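Local structure of phosphoserine phosphatase (Thermococcus onnurineus, 4AP9) at residues Phe23-Arg27 / Ile38-Glu43; Gly65-Phe71 / Phe126-Phe131; Phe152-Asp158 / Ala169-Val175. The protein probably catalyses the magnesium-dependent removal of phosphate from L-phosphoserine, the closing step of serine biosynthesis, as a member of the haloacid dehalogenase superfamily. All blocks are in the same frame, centred on the assembly; numbering follows the deposited sequence.

Interaction 1 (Phe23-Arg27 / Ile38-Glu43)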
loop_
_atom_site.group_PDB
_atom_site.type_symbol
_atom_site.label_atom_id
_atom_site.label_comp_id
_atom_site.label_asym_id
_atom_site.label_seq_id
_atom_site.Cartn_x
_atom_site.Cartn_y
_atom_site.Cartn_z
ATOM N N PHE A 23 -14.045 33.040 19.497
ATOM C CA PHE A 23 -14.600 32.382 20.681
ATOM C C PHE A 23 -13.798 31.142 21.073
ATOM O O PHE A 23 -13.481 30.290 20.238
ATOM C CB PHE A 23 -16.082 32.016 20.514
ATOM C CG PHE A 23 -16.657 31.334 21.724
ATOM C CD1 PHE A 23 -16.831 32.033 22.906
ATOM C CD2 PHE A 23 -16.973 29.981 21.695
ATOM C CE1 PHE A 23 -17.337 31.406 24.037
ATOM C CE2 PHE A 23 -17.474 29.346 22.827
ATOM C CZ PHE A 23 -17.665 30.064 23.992
ATOM N N GLU A 24 -13.462 31.058 22.355
ATOM C CA GLU A 24 -12.698 29.942 22.881
ATOM C C GLU A 24 -13.428 29.321 24.064
ATOM O O GLU A 24 -13.332 29.816 25.185
ATOM C CB GLU A 24 -11.311 30.417 23.300
ATOM C CG GLU A 24 -10.475 30.832 22.113
ATOM C CD GLU A 24 -9.079 31.238 22.508
ATOM O OE1 GLU A 24 -8.242 30.337 22.727
ATOM O OE2 GLU A 24 -8.836 32.458 22.605
ATOM N N PHE A 25 -14.155 28.239 23.799
ATOM C CA PHE A 25 -14.991 27.591 24.820
ATOM C C PHE A 25 -14.323 27.382 26.181
ATOM O O PHE A 25 -14.933 27.620 27.226
ATOM C CB PHE A 25 -15.508 26.243 24.301
ATOM C CG PHE A 25 -16.293 25.465 25.317
ATOM C CD1 PHE A 25 -17.637 25.727 25.518
ATOM C CD2 PHE A 25 -15.693 24.455 26.058
ATOM C CE1 PHE A 25 -18.373 25.017 26.455
ATOM C CE2 PHE A 25 -16.432 23.733 27.002
ATOM C CZ PHE A 25 -17.772 24.017 27.194
ATOM N N TRP A 26 -13.088 26.888 26.198
ATOM C CA TRP A 26 -12.452 26.615 27.484
ATOM C C TRP A 26 -12.082 27.880 28.286
ATOM O O TRP A 26 -12.157 27.881 29.528
ATOM C CB TRP A 26 -11.273 25.627 27.344
ATOM C CG TRP A 26 -11.736 24.230 26.961
ATOM C CD1 TRP A 26 -11.499 23.579 25.776
ATOM C CD2 TRP A 26 -12.555 23.342 27.745
ATOM N NE1 TRP A 26 -12.087 22.331 25.793
ATOM C CE2 TRP A 26 -12.752 22.170 26.978
ATOM C CE3 TRP A 26 -13.124 23.423 29.018
ATOM C CZ2 TRP A 26 -13.495 21.084 27.450
ATOM C CZ3 TRP A 26 -13.868 22.340 29.487
ATOM C CH2 TRP A 26 -14.048 21.187 28.696
ATOM N N ARG A 27 -11.698 28.945 27.585
ATOM C CA ARG A 27 -11.437 30.227 28.239
ATOM C C ARG A 27 -12.748 30.784 28.792
ATOM O O ARG A 27 -12.778 31.363 29.873
ATOM C CB ARG A 27 -10.800 31.223 27.271
ATOM C CG ARG A 27 -9.454 30.732 26.750
ATOM C CD ARG A 27 -8.707 31.784 25.952
ATOM N NE ARG A 27 -7.521 31.201 25.317
ATOM C CZ ARG A 27 -6.353 31.009 25.921
ATOM N NH1 ARG A 27 -6.184 31.353 27.194
ATOM N NH2 ARG A 27 -5.341 30.470 25.246
ATOM N N ILE A 38 -8.706 25.518 34.537
ATOM C CA ILE A 38 -9.180 25.148 33.200
ATOM C C ILE A 38 -8.358 25.826 32.113
ATOM O O ILE A 38 -7.954 25.190 31.140
ATOM C CB ILE A 38 -10.670 25.482 32.997
ATOM C CG1 ILE A 38 -11.527 24.615 33.927
ATOM C CG2 ILE A 38 -11.074 25.249 31.527
ATOM C CD1 ILE A 38 -13.002 25.030 33.979
ATOM N N GLU A 39 -8.108 27.118 32.286
ATOM C CA GLU A 39 -7.376 27.877 31.287
ATOM C C GLU A 39 -5.890 27.512 31.326
ATOM O O GLU A 39 -5.208 27.494 30.292
ATOM C CB GLU A 39 -7.590 29.383 31.505
ATOM C CG GLU A 39 -7.230 30.219 30.314
ATOM C CD GLU A 39 -7.989 31.530 30.244
ATOM O OE1 GLU A 39 -8.612 31.949 31.243
ATOM O OE2 GLU A 39 -7.959 32.144 29.172
ATOM N N GLU A 40 -5.393 27.213 32.518
ATOM C CA GLU A 40 -4.008 26.798 32.663
ATOM C C GLU A 40 -3.772 25.483 31.928
ATOM O O GLU A 40 -2.779 25.323 31.232
ATOM C CB GLU A 40 -3.644 26.640 34.133
ATOM C CG GLU A 40 -2.200 26.254 34.349
ATOM C CD GLU A 40 -1.814 26.262 35.815
ATOM O OE1 GLU A 40 -2.133 25.283 36.525
ATOM O OE2 GLU A 40 -1.204 27.254 36.257
ATOM N N LEU A 41 -4.704 24.554 32.085
ATOM C CA LEU A 41 -4.654 23.286 31.361
ATOM C C LEU A 41 -4.689 23.502 29.853
ATOM O O LEU A 41 -3.997 22.814 29.103
ATOM C CB LEU A 41 -5.818 22.390 31.779
ATOM C CG LEU A 41 -5.631 21.732 33.148
ATOM C CD1 LEU A 41 -6.932 21.088 33.585
ATOM C CD2 LEU A 41 -4.494 20.725 33.090
ATOM N N LEU A 42 -5.501 24.456 29.407
ATOM C CA LEU A 42 -5.533 24.804 27.995
ATOM C C LEU A 42 -4.154 25.281 27.550
ATOM O O LEU A 42 -3.631 24.815 26.548
ATOM C CB LEU A 42 -6.588 25.881 27.704
ATOM C CG LEU A 42 -6.690 26.432 26.278
ATOM C CD1 LEU A 42 -7.065 25.328 25.277
ATOM C CD2 LEU A 42 -7.684 27.587 26.191
ATOM N N GLU A 43 -3.567 26.203 28.310
ATOM C CA GLU A 43 -2.267 26.761 27.940
ATOM C C GLU A 43 -1.208 25.671 27.893
ATOM O O GLU A 43 -0.374 25.643 26.986
ATOM C CB GLU A 43 -1.852 27.868 28.914
ATOM C CG GLU A 43 -2.774 29.093 28.883
ATOM C CD GLU A 43 -2.591 29.944 27.640
ATOM O OE1 GLU A 43 -1.619 29.708 26.888
ATOM O OE2 GLU A 43 -3.418 30.854 27.408
HETATM O O HOH W 1 -11.021 33.157 30.868
#

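Interaction 2 (Gly65-Phe71 / Phe126-Phe131)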
loop_
_atom_site.group_PDB
_atom_site.type_symbol
_atom_site.label_atom_id
_atom_site.label_comp_id
_atom_site.label_asym_id
_atom_site.label_seq_id
_atom_site.Cartn_x
_atom_site.Cartn_y
_atom_site.Cartn_z
ATOM N N GLY A 65 -20.900 18.161 35.535
ATOM C CA GLY A 65 -22.032 18.639 36.306
ATOM C C GLY A 65 -22.613 19.972 35.871
ATOM O O GLY A 65 -23.722 20.327 36.279
ATOM N N ILE A 66 -21.882 20.719 35.048
ATOM C CA ILE A 66 -22.352 22.037 34.665
ATOM C C ILE A 66 -23.670 21.903 33.892
ATOM O O ILE A 66 -23.850 20.973 33.108
ATOM C CB ILE A 66 -21.269 22.815 33.871
ATOM C CG1 ILE A 66 -21.544 24.318 33.917
ATOM C CG2 ILE A 66 -21.164 22.321 32.437
ATOM C CD1 ILE A 66 -20.287 25.146 33.835
ATOM N N ASP A 67 -24.614 22.801 34.146
ATOM C CA ASP A 67 -25.929 22.678 33.537
ATOM C C ASP A 67 -25.879 22.833 32.020
ATOM O O ASP A 67 -25.108 23.632 31.504
ATOM C CB ASP A 67 -26.895 23.706 34.125
ATOM C CG ASP A 67 -28.320 23.448 33.707
ATOM O OD1 ASP A 67 -28.925 22.511 34.271
ATOM O OD2 ASP A 67 -28.821 24.155 32.804
ATOM N N GLU A 68 -26.717 22.084 31.310
ATOM C CA GLU A 68 -26.819 22.233 29.860
ATOM C C GLU A 68 -27.125 23.682 29.430
ATOM O O GLU A 68 -26.633 24.157 28.407
ATOM C CB GLU A 68 -27.880 21.280 29.305
ATOM C CG GLU A 68 -27.871 21.164 27.795
ATOM C CD GLU A 68 -28.704 19.989 27.316
ATOM O OE1 GLU A 68 -29.413 19.390 28.157
ATOM O OE2 GLU A 68 -28.645 19.662 26.109
ATOM N N GLY A 69 -27.936 24.392 30.208
ATOM C CA GLY A 69 -28.261 25.767 29.864
ATOM C C GLY A 69 -27.047 26.685 29.893
ATOM O O GLY A 69 -26.881 27.540 29.012
ATOM N N THR A 70 -26.200 26.507 30.904
ATOM C CA THR A 70 -24.976 27.290 31.043
ATOM C C THR A 70 -24.064 27.000 29.866
ATOM O O THR A 70 -23.437 27.898 29.299
ATOM C CB THR A 70 -24.224 26.927 32.341
ATOM O OG1 THR A 70 -25.078 27.138 33.470
ATOM C CG2 THR A 70 -22.955 27.757 32.496
ATOM N N PHE A 71 -24.003 25.719 29.515
ATOM C CA PHE A 71 -23.190 25.222 28.418
ATOM C C PHE A 71 -23.657 25.851 27.109
ATOM O O PHE A 71 -22.864 26.425 26.364
ATOM C CB PHE A 71 -23.347 23.695 28.352
ATOM C CG PHE A 71 -22.302 22.988 27.529
ATOM C CD1 PHE A 71 -22.501 22.753 26.184
ATOM C CD2 PHE A 71 -21.149 22.504 28.126
ATOM C CE1 PHE A 71 -21.550 22.089 25.432
ATOM C CE2 PHE A 71 -20.196 21.829 27.379
ATOM C CZ PHE A 71 -20.405 21.634 26.025
ATOM N N PHE A 126 -24.811 14.750 27.976
ATOM C CA PHE A 126 -25.636 15.286 29.049
ATOM C C PHE A 126 -26.491 14.185 29.646
ATOM O O PHE A 126 -27.053 13.367 28.924
ATOM C CB PHE A 126 -26.499 16.443 28.548
ATOM C CG PHE A 126 -25.718 17.700 28.282
ATOM C CD1 PHE A 126 -25.303 18.499 29.334
ATOM C CD2 PHE A 126 -25.375 18.062 26.994
ATOM C CE1 PHE A 126 -24.573 19.650 29.108
ATOM C CE2 PHE A 126 -24.639 19.214 26.758
ATOM C CZ PHE A 126 -24.240 20.008 27.823
ATOM N N GLU A 127 -26.552 14.150 30.969
ATOM C CA GLU A 127 -27.428 13.222 31.675
ATOM C C GLU A 127 -28.247 14.041 32.652
ATOM O O GLU A 127 -27.691 14.727 33.507
ATOM C CB GLU A 127 -26.607 12.164 32.412
ATOM C CG GLU A 127 -25.875 11.203 31.469
ATOM C CD GLU A 127 -24.855 10.313 32.176
ATOM O OE1 GLU A 127 -24.838 10.279 33.431
ATOM O OE2 GLU A 127 -24.064 9.647 31.462
ATOM N N ASP A 128 -29.566 13.994 32.499
ATOM C CA ASP A 128 -30.459 14.792 33.332
ATOM C C ASP A 128 -30.051 16.258 33.325
ATOM O O ASP A 128 -30.037 16.918 34.370
ATOM C CB ASP A 128 -30.476 14.258 34.760
ATOM C CG ASP A 128 -31.046 12.856 34.844
ATOM O OD1 ASP A 128 -31.917 12.518 34.004
ATOM O OD2 ASP A 128 -30.613 12.095 35.739
ATOM N N GLY A 129 -29.703 16.748 32.137
ATOM C CA GLY A 129 -29.433 18.155 31.918
ATOM C C GLY A 129 -28.089 18.636 32.426
ATOM O O GLY A 129 -27.808 19.829 32.378
ATOM N N LYS A 130 -27.258 17.716 32.901
ATOM C CA LYS A 130 -25.948 18.080 33.437
ATOM C C LYS A 130 -24.810 17.441 32.634
ATOM O O LYS A 130 -24.889 16.270 32.240
ATOM C CB LYS A 130 -25.838 17.666 34.896
ATOM C CG LYS A 130 -27.026 18.077 35.749
ATOM C CD LYS A 130 -27.157 19.583 35.804
ATOM C CE LYS A 130 -28.234 19.980 36.815
ATOM N NZ LYS A 130 -28.418 21.454 36.870
ATOM N N PHE A 131 -23.754 18.219 32.406
ATOM C CA PHE A 131 -22.641 17.782 31.563
ATOM C C PHE A 131 -21.910 16.612 32.203
ATOM O O PHE A 131 -21.463 16.691 33.350
ATOM C CB PHE A 131 -21.682 18.953 31.299
ATOM C CG PHE A 131 -20.508 18.609 30.423
ATOM C CD1 PHE A 131 -20.634 18.596 29.044
ATOM C CD2 PHE A 131 -19.271 18.315 30.984
ATOM C CE1 PHE A 131 -19.543 18.298 28.225
ATOM C CE2 PHE A 131 -18.179 18.002 30.174
ATOM C CZ PHE A 131 -18.320 17.999 28.797
HETATM O O HOH W 2 -30.550 21.132 32.938
#

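Interaction 3 (Phe152-Asp158 / Ala169-Val175)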
loop_
_atom_site.group_PDB
_atom_site.type_symbol
_atom_site.label_atom_id
_atom_site.label_comp_id
_atom_site.label_asym_id
_atom_site.label_seq_id
_atom_site.Cartn_x
_atom_site.Cartn_y
_atom_site.Cartn_z
ATOM N N PHE A 152 -7.262 16.315 -3.289
ATOM C CA PHE A 152 -6.366 17.361 -2.789
ATOM C C PHE A 152 -6.998 18.189 -1.682
ATOM O O PHE A 152 -8.208 18.313 -1.618
ATOM C CB PHE A 152 -5.909 18.246 -3.942
ATOM C CG PHE A 152 -4.979 17.540 -4.882
ATOM C CD1 PHE A 152 -3.623 17.520 -4.634
ATOM C CD2 PHE A 152 -5.469 16.868 -5.986
ATOM C CE1 PHE A 152 -2.747 16.850 -5.492
ATOM C CE2 PHE A 152 -4.609 16.199 -6.842
ATOM C CZ PHE A 152 -3.248 16.188 -6.589
ATOM N N ILE A 153 -6.175 18.745 -0.801
ATOM C CA ILE A 153 -6.701 19.493 0.333
ATOM C C ILE A 153 -5.980 20.807 0.557
ATOM O O ILE A 153 -4.750 20.848 0.605
ATOM C CB ILE A 153 -6.541 18.682 1.616
ATOM C CG1 ILE A 153 -7.350 17.376 1.536
ATOM C CG2 ILE A 153 -6.944 19.527 2.835
ATOM C CD1 ILE A 153 -7.030 16.412 2.692
ATOM N N LEU A 154 -6.750 21.882 0.679
ATOM C CA LEU A 154 -6.215 23.136 1.181
ATOM C C LEU A 154 -6.716 23.259 2.619
ATOM O O LEU A 154 -7.920 23.214 2.854
ATOM C CB LEU A 154 -6.741 24.294 0.340
ATOM C CG LEU A 154 -6.618 25.703 0.924
ATOM C CD1 LEU A 154 -5.138 26.117 1.013
ATOM C CD2 LEU A 154 -7.402 26.668 0.062
ATOM N N ALA A 155 -5.803 23.412 3.573
ATOM C CA ALA A 155 -6.188 23.526 4.971
ATOM C C ALA A 155 -5.907 24.931 5.458
ATOM O O ALA A 155 -4.900 25.535 5.095
ATOM C CB ALA A 155 -5.442 22.517 5.816
HETATM N N MSE A 156 -6.839 25.457 6.241
HETATM C CA MSE A 156 -6.695 26.761 6.860
HETATM C C MSE A 156 -6.955 26.558 8.338
HETATM O O MSE A 156 -7.879 25.828 8.722
HETATM C CB MSE A 156 -7.701 27.740 6.261
HETATM C CG MSE A 156 -7.386 28.119 4.820
HETATM SE SE MSE A 156 -8.958 28.644 3.800
HETATM C CE MSE A 156 -9.661 26.845 3.475
ATOM N N GLY A 157 -6.132 27.154 9.185
ATOM C CA GLY A 157 -6.357 26.997 10.612
ATOM C C GLY A 157 -5.527 27.955 11.433
ATOM O O GLY A 157 -4.698 28.690 10.885
ATOM N N ASP A 158 -5.748 27.927 12.745
ATOM C CA ASP A 158 -5.042 28.780 13.689
ATOM C C ASP A 158 -4.762 27.969 14.952
ATOM O O ASP A 158 -4.717 26.742 14.948
ATOM C CB ASP A 158 -5.997 29.854 14.231
ATOM C CG ASP A 158 -5.520 30.479 15.533
ATOM O OD1 ASP A 158 -4.518 31.224 15.489
ATOM O OD2 ASP A 158 -6.136 30.256 16.604
ATOM N N ALA A 169 -2.346 18.271 4.476
ATOM C CA ALA A 169 -2.811 19.216 3.467
ATOM C C ALA A 169 -1.818 19.376 2.315
ATOM O O ALA A 169 -0.608 19.353 2.529
ATOM C CB ALA A 169 -3.081 20.578 4.114
ATOM N N ASP A 170 -2.326 19.571 1.101
ATOM C CA ASP A 170 -1.447 19.854 -0.034
ATOM C C ASP A 170 -0.926 21.275 -0.012
ATOM O O ASP A 170 0.111 21.594 -0.617
ATOM C CB ASP A 170 -2.165 19.563 -1.345
ATOM C CG ASP A 170 -2.567 18.120 -1.454
ATOM O OD1 ASP A 170 -1.712 17.304 -1.840
ATOM O OD2 ASP A 170 -3.722 17.791 -1.113
HETATM N N MSE A 171 -1.663 22.129 0.688
HETATM C CA MSE A 171 -1.303 23.522 0.871
HETATM C C MSE A 171 -1.976 23.930 2.169
HETATM O O MSE A 171 -3.154 23.646 2.366
HETATM C CB MSE A 171 -1.833 24.360 -0.296
HETATM C CG MSE A 171 -1.522 25.846 -0.193
HETATM SE SE MSE A 171 -2.152 26.897 -1.723
HETATM C CE MSE A 171 -1.183 25.997 -3.142
ATOM N N GLY A 172 -1.228 24.565 3.064
ATOM C CA GLY A 172 -1.756 24.931 4.361
ATOM C C GLY A 172 -1.543 26.403 4.638
ATOM O O GLY A 172 -0.501 26.949 4.297
ATOM N N ILE A 173 -2.550 27.050 5.223
ATOM C CA ILE A 173 -2.463 28.459 5.561
ATOM C C ILE A 173 -2.791 28.640 7.030
ATOM O O ILE A 173 -3.865 28.246 7.494
ATOM C CB ILE A 173 -3.470 29.317 4.770
ATOM C CG1 ILE A 173 -3.307 29.087 3.271
ATOM C CG2 ILE A 173 -3.285 30.804 5.091
ATOM C CD1 ILE A 173 -4.354 29.816 2.417
ATOM N N ALA A 174 -1.866 29.257 7.756
ATOM C CA ALA A 174 -2.100 29.621 9.151
ATOM C C ALA A 174 -2.591 31.059 9.256
ATOM O O ALA A 174 -2.238 31.899 8.435
ATOM C CB ALA A 174 -0.824 29.426 9.971
ATOM N N VAL A 175 -3.415 31.338 10.265
ATOM C CA VAL A 175 -3.928 32.682 10.483
ATOM C C VAL A 175 -3.527 33.264 11.835
ATOM O O VAL A 175 -3.869 32.710 12.876
ATOM C CB VAL A 175 -5.457 32.696 10.445
ATOM C CG1 VAL A 175 -5.976 34.118 10.630
ATOM C CG2 VAL A 175 -5.964 32.090 9.138
#

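Interaction 1 (Phe23-Arg27 / Ile38-Glu43)
Arg27 reaches from helix 25-33 to two carboxylates one turn apart on helix 36-47, those of Glu39 and Glu43. All three guanidinium nitrogens are engaged, each with its partner close to the plane of the group. Arg27 NH1 gives to the anti lone pair of Glu39 OE2 at 2.8 Å and also to Glu43 OE2 at 2.8 Å. Arg27 NH2 joins it on Glu43 OE2 at 2.9 Å, so a single oxygen is gripped end-on by two nitrogens that arrive from the same face of the carboxylate. Arg27 NE turns the other way, to Glu24 OE1 at 2.8 Å, an oxygen that also has Tyr160 OH as a hydrogen-bond partner. A water ties Arg27 O to Glu39 OE1.

One flat face of the guanidinium is covered by an apolar group. Leu42 swings CG away from its main-chain N (chi1 176°), which puts the CD2 methyl over the centre of that face, 3.7 Å from Arg27 CZ. The same methyl approaches Trp26 CB at 4.2 Å, while Trp26 CE3 meets Ile38 CG2 at 3.7 Å. Trp26 suits this buried place because its wide indole can serve Ile38 and also make a cation-pi contact with Arg59 of helix 52-62.

A methionine in place of Arg27 would probably leave Glu24, Glu39 and Glu43 without their shared counter-charge, three acids gathered round an uncharged chain. Branched leucine and isoleucine fill the inner side of the seam, and long charged chains bridge its more accessible side. With helices 25-33 and 36-47 joined by only a short connection, the arrangement is that of a helical hairpin, closed by an apolar seam and a salt-bridge network that starts at Glu24, the N-cap position of the first helix.

Interaction 2 (Gly65-Phe71 / Phe126-Phe131)
Phe126 drives the edge of its ring at the face of Phe71, with CZ 3.6 Å from Phe71 CG and the two planes at 85°: a T-shaped pair. Phe71 CG stands anti to the backbone N (chi1 -164°), an orientation that brings the ring to the hairpin, where Phe131 lies nearly parallel to it but slid aside, CE2 of Phe71 being 3.7 Å from CD1 of Phe131. Glu68 lays its aliphatic part over the Phe126 ring, CG 3.7 Å from the centroid in a CH-pi contact, and its carboxylate is stacked almost flat along the same ring.

Behind this packed side the main chains are locked together. Gly65 N binds Phe131 O at 2.7 Å, Phe131 N returns a bond to Ile66 O, and Glu68 N reaches Gly129 O at 2.7 Å. Gly129, in the type I' turn of the hairpin, has the positive phi that glycine adopts easily.

The other side is looser and wetter. Lys130, bent at chi2, folds past Gly65 O and brings NZ to Asp67 OD1 at 2.9 Å, while a water links that oxygen to Gly129 O. Asp67 OD2 meanwhile caps the helix start through Gly69 N. The chemistry implies a division of labour: backbone bonds fix the alignment, the rings of Phe71 and Phe131 lie buried with Phe126 at the margin, and the Asp67-Lys130 ion pair works on the more exposed side.

Interaction 3 (Phe152-Asp158 / Ala169-Val175)
Asp170 grips the start of the neighbouring strand: its OD2 accepts from Ile153 N at 2.7 Å through the anti lone pair, while Asp170 N gives to Ile153 O at 2.8 Å. A short acid suits this place: with CG beside its own backbone N (chi1 -61°), OD2 is set to take Ile153 N, standing in for a main-chain acceptor. OD1 packs on Phe152 CD1. Beyond runs a parallel ladder, from Ala155 N to Met171 O at 2.9 Å, then from Ile173 N to Ala155 O, Gly157 N to Ile173 O and Val175 N to Gly157 O.

These strands, 11° apart in direction, belong to a beta-alpha-beta unit completed by helix 163-168, within the mainly parallel sheet of the haloacid dehalogenase fold. On one face Leu154 CD1 touches CG of Met171, a selenomethionine here, at 3.8 Å and Ile173 CD1 at 4.0 Å. On the other, Ala155 CB and Ala169 CB press together at 3.5 Å, tight even for the smallest side chains.

Further out, Leu192 of helix 189-197 packs on Met156 and Ile173, and strand 11-15 hydrogen-bonds to strand 153-157. Beyond the chain, Arg139 of a third subunit donates to Asp170 O.

How the interactions relate
Interactions 1 and 2 touch: Phe25 CZ lies 3.3 Å from Phe71 CE2, so helix 25-33 leans on the aromatic cluster of Phe71, Phe126 and Phe131 through Phe25, and their centres are 19 Å apart. Interactions 2 and 3 involve the same sheet, yet their centres are 35 Å apart, on opposite sides of the chain's centre. Interaction 3 comes within about 6 Å of interaction 1 at the nearest atoms. 3-Pyridinium-1-ylpropane-1-sulfonate occupies two sites: the side chain of Ile66 is about 9 Å from the one at Arg31 to Gly34, those of Leu42 and Asp158 about 8 and 9 Å from the one that includes Tyr160. Tyr160 bonds Glu24 and packs on Leu42, linking interaction 1 to the loop that follows strand 153-157.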